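PDB 6ZJK: ribonucleoside-diphosphate reductase subunit beta from Clostridium botulinum, which forms the diiron R2 subunit of a ribonucleotide reductase, the enzyme that converts ribonucleoside diphosphates to deoxyribonucleotides, and probably supplies the radical for that reduction. Local coordinates for residues I197-I202 with R269-M274. Residues are numbered along the deposited sequence; the frame is centred on the assembly and turned at random.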
loop_
_atom_site.group_PDB
_atom_site.type_symbol
_atom_site.label_atom_id
_atom_site.label_comp_id
_atom_site.label_asym_id
_atom_site.label_seq_id
_atom_site.Cartn_x
_atom_site.Cartn_y
_atom_site.Cartn_z
ATOM N N ILE A 197 8.950 -16.135 -2.344
ATOM C CA ILE A 197 7.878 -15.931 -3.259
ATOM C C ILE A 197 6.979 -17.126 -3.216
ATOM O O ILE A 197 5.822 -17.013 -3.217
ATOM C CB ILE A 197 8.386 -15.715 -4.695
ATOM C CG1 ILE A 197 9.228 -14.458 -4.803
ATOM C CG2 ILE A 197 7.244 -15.685 -5.663
ATOM C CD1 ILE A 197 8.491 -13.185 -4.747
ATOM N N MET A 198 7.559 -18.291 -3.138
ATOM C CA MET A 198 6.803 -19.514 -3.083
ATOM C C MET A 198 6.057 -19.600 -1.750
ATOM O O MET A 198 4.972 -20.028 -1.705
ATOM C CB MET A 198 7.729 -20.703 -3.392
ATOM C CG MET A 198 7.122 -22.068 -3.533
ATOM S SD MET A 198 5.865 -22.368 -4.695
ATOM C CE MET A 198 5.167 -23.837 -4.078
ATOM N N ALA A 199 6.657 -19.111 -0.687
ATOM C CA ALA A 199 6.015 -19.075 0.621
ATOM C C ALA A 199 4.732 -18.275 0.585
ATOM O O ALA A 199 3.726 -18.705 1.057
ATOM C CB ALA A 199 6.941 -18.502 1.615
ATOM N N ASN A 200 4.787 -17.097 -0.004
ATOM C CA ASN A 200 3.632 -16.294 -0.187
ATOM C C ASN A 200 2.543 -17.015 -0.885
ATOM O O ASN A 200 1.446 -16.935 -0.499
ATOM C CB ASN A 200 3.991 -15.165 -1.105
ATOM C CG ASN A 200 4.074 -13.869 -0.426
ATOM O OD1 ASN A 200 3.090 -13.287 -0.122
ATOM N ND2 ASN A 200 5.264 -13.408 -0.197
ATOM N N TYR A 201 2.863 -17.670 -1.994
ATOM C CA TYR A 201 1.902 -18.406 -2.796
ATOM C C TYR A 201 1.222 -19.479 -1.961
ATOM O O TYR A 201 0.059 -19.618 -1.980
ATOM C CB TYR A 201 2.573 -18.958 -4.075
ATOM C CG TYR A 201 1.690 -19.680 -5.038
ATOM C CD1 TYR A 201 0.591 -19.104 -5.532
ATOM C CD2 TYR A 201 1.986 -20.953 -5.459
ATOM C CE1 TYR A 201 -0.226 -19.771 -6.372
ATOM C CE2 TYR A 201 1.180 -21.616 -6.322
ATOM C CZ TYR A 201 0.084 -21.011 -6.780
ATOM O OH TYR A 201 -0.755 -21.590 -7.593
ATOM N N ILE A 202 1.987 -20.195 -1.182
ATOM C CA ILE A 202 1.441 -21.211 -0.307
ATOM C C ILE A 202 0.497 -20.609 0.725
ATOM O O ILE A 202 -0.591 -21.033 0.846
ATOM C CB ILE A 202 2.546 -21.986 0.376
ATOM C CG1 ILE A 202 3.214 -22.901 -0.620
ATOM C CG2 ILE A 202 1.992 -22.780 1.522
ATOM C CD1 ILE A 202 4.565 -23.352 -0.212
ATOM N N ARG A 269 8.202 -27.924 -4.679
ATOM C CA ARG A 269 7.231 -28.991 -4.456
ATOM C C ARG A 269 7.241 -29.463 -3.004
ATOM O O ARG A 269 6.187 -29.799 -2.451
ATOM C CB ARG A 269 7.469 -30.151 -5.429
ATOM C CG ARG A 269 6.969 -29.834 -6.846
ATOM C CD ARG A 269 7.158 -30.959 -7.847
ATOM N NE ARG A 269 6.025 -31.865 -7.926
ATOM C CZ ARG A 269 5.957 -33.048 -7.320
ATOM N NH1 ARG A 269 6.967 -33.489 -6.584
ATOM N NH2 ARG A 269 4.878 -33.786 -7.454
ATOM N N GLN A 270 8.399 -29.485 -2.389
ATOM C CA GLN A 270 8.521 -29.908 -1.024
ATOM C C GLN A 270 8.032 -28.876 -0.034
ATOM O O GLN A 270 7.602 -29.219 1.033
ATOM C CB GLN A 270 9.939 -30.269 -0.682
ATOM C CG GLN A 270 10.394 -31.549 -1.327
ATOM C CD GLN A 270 9.515 -32.734 -1.047
ATOM O OE1 GLN A 270 9.397 -33.149 0.067
ATOM N NE2 GLN A 270 8.941 -33.306 -2.077
ATOM N N MET A 271 8.079 -27.605 -0.411
ATOM C CA MET A 271 7.604 -26.522 0.402
ATOM C C MET A 271 6.134 -26.675 0.459
ATOM O O MET A 271 5.565 -26.538 1.471
ATOM C CB MET A 271 7.963 -25.176 -0.210
ATOM C CG MET A 271 9.417 -24.794 -0.097
ATOM S SD MET A 271 9.820 -23.099 -0.469
ATOM C CE MET A 271 8.836 -22.243 0.694
ATOM N N MET A 272 5.507 -26.958 -0.639
ATOM C CA MET A 272 4.113 -27.161 -0.639
ATOM C C MET A 272 3.717 -28.398 0.188
ATOM O O MET A 272 2.713 -28.387 0.811
ATOM C CB MET A 272 3.672 -27.277 -2.052
ATOM C CG MET A 272 2.245 -27.554 -2.288
ATOM S SD MET A 272 1.094 -26.308 -1.768
ATOM C CE MET A 272 0.997 -25.186 -3.114
ATOM N N ARG A 273 4.510 -29.466 0.134
ATOM C CA ARG A 273 4.260 -30.676 0.892
ATOM C C ARG A 273 4.244 -30.368 2.377
ATOM O O ARG A 273 3.371 -30.752 3.047
ATOM C CB ARG A 273 5.282 -31.763 0.575
ATOM C CG ARG A 273 4.915 -33.140 1.113
ATOM C CD ARG A 273 6.002 -34.171 1.022
ATOM N NE ARG A 273 7.177 -33.711 1.728
ATOM C CZ ARG A 273 7.394 -33.942 3.003
ATOM N NH1 ARG A 273 6.528 -34.664 3.666
ATOM N NH2 ARG A 273 8.455 -33.468 3.620
ATOM N N MET A 274 5.238 -29.656 2.851
ATOM C CA MET A 274 5.226 -29.392 4.257
ATOM C C MET A 274 4.122 -28.447 4.625
ATOM O O MET A 274 3.376 -28.692 5.518
ATOM C CB MET A 274 6.504 -28.725 4.648
ATOM C CG MET A 274 7.744 -29.562 4.574
ATOM S SD MET A 274 7.899 -30.767 5.896
ATOM C CE MET A 274 9.411 -31.562 5.407
#
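Ile202 and Met198 of one helix mesh with Met271 and Met272 of another through van der Waals contacts, mostly between apolar side chains. The Ile202 methyl CD1 rests against the backbone of 269-274, 3.7 Å from Met271 C and close to Met272 N. CG1 of Ile202 meets the Met272 methyl CE at 4.0 Å, the two side chains running past each other in opposite directions. Met272 CG is anti to the backbone N (chi1 177°), and bends at chi2 and chi3 fold the chain back to bring CE there.

Met271, with CG anti to its carbonyl carbon (chi1 -74°) and a bend at chi3, reaches over to the first turn of 197-202, where its SD lies 4.2 Å from Met198 CG and its CE 4.3 Å from Ala199 CB. In return, Met198 CE approaches Met272 CB at 4.3 Å.

Beyond the pair, Met272 also touches Ser307 and Leu311 of helix 296-313, while Asn200 and Ile197 pack on helices 90-118 and 225-255. The axes of 197-202 and 269-274 approach to 10.2 Å, crossing at -38°; the contact joins helix 262-287 to helix 190-220, which supplies the iron ligand Glu204, within the all-helical fold of the ribonucleotide reductase R2 family.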